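Local coordinates for protein spectinomycin phosphotransferase (Legionella pneumophila, PDB 3I1A) that probably transfers a phosphate from a nucleotide to the aminocyclitol antibiotic spectinomycin, giving resistance, with a fold related to protein kinases, at residues A[292-296]-A[308-312]. Sequence-based numbering, arbitrary orientation.
Sequences YGQDL and ESFKY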
loop_
_atom_site.group_PDB
_atom_site.type_symbol
_atom_site.label_atom_id
_atom_site.label_comp_id
_atom_site.label_asym_id
_atom_site.label_seq_id
_atom_site.Cartn_x
_atom_site.Cartn_y
_atom_site.Cartn_z
ATOM N N TYR A 292 -7.281 -10.832 -8.283
ATOM C CA TYR A 292 -7.321 -12.199 -7.768
ATOM C C TYR A 292 -8.262 -13.070 -8.589
ATOM O O TYR A 292 -8.010 -14.265 -8.786
ATOM C CB TYR A 292 -7.660 -12.182 -6.277
ATOM C CG TYR A 292 -6.597 -11.430 -5.487
ATOM C CD1 TYR A 292 -6.653 -10.043 -5.344
ATOM C CD2 TYR A 292 -5.522 -12.099 -4.921
ATOM C CE1 TYR A 292 -5.664 -9.345 -4.661
ATOM C CE2 TYR A 292 -4.523 -11.409 -4.228
ATOM C CZ TYR A 292 -4.604 -10.036 -4.106
ATOM O OH TYR A 292 -3.623 -9.358 -3.425
ATOM N N GLY A 293 -9.334 -12.482 -9.113
ATOM C CA GLY A 293 -10.218 -13.270 -9.954
ATOM C C GLY A 293 -9.491 -13.759 -11.205
ATOM O O GLY A 293 -9.642 -14.924 -11.632
ATOM N N GLN A 294 -8.686 -12.893 -11.818
ATOM C CA GLN A 294 -7.959 -13.312 -13.009
ATOM C C GLN A 294 -6.964 -14.436 -12.673
ATOM O O GLN A 294 -6.732 -15.347 -13.494
ATOM C CB GLN A 294 -7.197 -12.145 -13.636
ATOM C CG GLN A 294 -6.600 -12.505 -15.000
ATOM C CD GLN A 294 -7.667 -12.884 -16.021
ATOM O OE1 GLN A 294 -7.795 -14.053 -16.413
ATOM N NE2 GLN A 294 -8.452 -11.901 -16.442
ATOM N N ASP A 295 -6.373 -14.372 -11.478
ATOM C CA ASP A 295 -5.430 -15.410 -11.070
ATOM C C ASP A 295 -6.131 -16.765 -10.962
ATOM O O ASP A 295 -5.489 -17.814 -11.134
ATOM C CB ASP A 295 -4.778 -15.045 -9.729
ATOM C CG ASP A 295 -3.501 -15.812 -9.470
ATOM O OD1 ASP A 295 -2.715 -16.027 -10.429
ATOM O OD2 ASP A 295 -3.264 -16.186 -8.298
ATOM N N LEU A 296 -7.431 -16.758 -10.664
ATOM C CA LEU A 296 -8.179 -18.007 -10.563
ATOM C C LEU A 296 -8.713 -18.482 -11.915
ATOM O O LEU A 296 -8.847 -19.685 -12.133
ATOM C CB LEU A 296 -9.351 -17.879 -9.571
ATOM C CG LEU A 296 -9.073 -18.220 -8.097
ATOM C CD1 LEU A 296 -8.651 -19.713 -7.946
ATOM C CD2 LEU A 296 -8.007 -17.289 -7.564
ATOM N N GLU A 308 -4.037 -19.330 -2.509
ATOM C CA GLU A 308 -3.964 -18.180 -1.592
ATOM C C GLU A 308 -4.835 -17.042 -2.116
ATOM O O GLU A 308 -5.540 -16.381 -1.342
ATOM C CB GLU A 308 -2.524 -17.690 -1.421
ATOM C CG GLU A 308 -1.608 -18.729 -0.779
ATOM C CD GLU A 308 -0.198 -18.214 -0.518
ATOM O OE1 GLU A 308 0.405 -17.589 -1.421
ATOM O OE2 GLU A 308 0.314 -18.461 0.597
ATOM N N SER A 309 -4.784 -16.816 -3.427
ATOM C CA SER A 309 -5.610 -15.767 -4.046
ATOM C C SER A 309 -7.092 -16.075 -3.789
ATOM O O SER A 309 -7.861 -15.177 -3.478
ATOM C CB SER A 309 -5.383 -15.715 -5.551
ATOM O OG SER A 309 -4.055 -15.336 -5.851
ATOM N N PHE A 310 -7.473 -17.351 -3.886
ATOM C CA PHE A 310 -8.866 -17.760 -3.684
ATOM C C PHE A 310 -9.316 -17.489 -2.247
ATOM O O PHE A 310 -10.403 -16.982 -2.029
ATOM C CB PHE A 310 -9.011 -19.245 -4.072
ATOM C CG PHE A 310 -10.440 -19.749 -4.127
ATOM C CD1 PHE A 310 -11.501 -18.901 -4.434
ATOM C CD2 PHE A 310 -10.704 -21.104 -3.940
ATOM C CE1 PHE A 310 -12.802 -19.402 -4.555
ATOM C CE2 PHE A 310 -12.010 -21.613 -4.059
ATOM C CZ PHE A 310 -13.054 -20.762 -4.365
ATOM N N LYS A 311 -8.468 -17.798 -1.267
ATOM C CA LYS A 311 -8.793 -17.540 0.121
ATOM C C LYS A 311 -8.956 -16.030 0.335
ATOM O O LYS A 311 -9.894 -15.585 1.007
ATOM C CB LYS A 311 -7.688 -18.123 1.026
ATOM C CG LYS A 311 -7.644 -19.653 0.944
ATOM C CD LYS A 311 -6.736 -20.277 1.999
ATOM C CE LYS A 311 -6.756 -21.801 1.896
ATOM N NZ LYS A 311 -5.978 -22.439 3.010
ATOM N N TYR A 312 -8.057 -15.246 -0.257
ATOM C CA TYR A 312 -8.134 -13.792 -0.118
ATOM C C TYR A 312 -9.443 -13.289 -0.716
ATOM O O TYR A 312 -10.167 -12.498 -0.103
ATOM C CB TYR A 312 -6.974 -13.106 -0.826
ATOM C CG TYR A 312 -7.052 -11.598 -0.699
ATOM C CD1 TYR A 312 -7.010 -10.978 0.556
ATOM C CD2 TYR A 312 -7.198 -10.793 -1.825
ATOM C CE1 TYR A 312 -7.114 -9.583 0.674
ATOM C CE2 TYR A 312 -7.300 -9.405 -1.717
ATOM C CZ TYR A 312 -7.255 -8.809 -0.471
ATOM O OH TYR A 312 -7.319 -7.432 -0.374
#
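Residues 292-296, near the C-terminal end of helix 274-297, pack against residues 308-312 of helix 303-315 with segment axes 8.9 Å apart at closest approach and N-to-C directions 137° apart, a helical hairpin in the C-terminal part of this kinase-like fold. The backbones come nearest at Tyr292 and Ser309, whose CA atoms are 5.4 Å apart, a closeness that the small serine permits. Ser309 packs its CB against the ring edge of Tyr292, in the ring plane, and against Leu296 CD2. Its OG donates a hydrogen bond of 2.7 Å to Asp295 OD2, meeting the carboxylate on its anti side, a little out of its plane. With CG anti to the backbone N (chi1 -161°), Asp295 carries its carboxylate across to this hydroxyl; Gln301, in the connection between the helices, also bonds OD2.

One face of Tyr292 receives the edge of Tyr312 in an edge-to-face pair, with centroids 4.5 Å apart and planes inclined at 54°. Tyr312 CD2 sits 3.4 Å above the plane of the Tyr292 ring, over its centre, while CE2 lies 3.4 Å from Tyr292 CE1. The side chains of Tyr292 and Tyr312 lie about 11 Å from those of magnesium-binding Asp230 and Asn217, respectively. The Tyr312 hydroxyl reaches back to helix 274-297 through a hydrogen bond with Asp288. On another flank, Leu296 lays CD1 3.9 Å from Phe310 CB, the two side chains crossing at about a right angle; both also touch helix 169-180.

The hairpin therefore combines an aromatic pair and an apolar Leu296-Phe310 patch with a buried serine-aspartate bond beside them. Two donors, from Ser309 and Gln301, grip Asp295 OD2, which would probably stabilise a negative charge on this buried carboxylate while tying it to both the second helix and the connection.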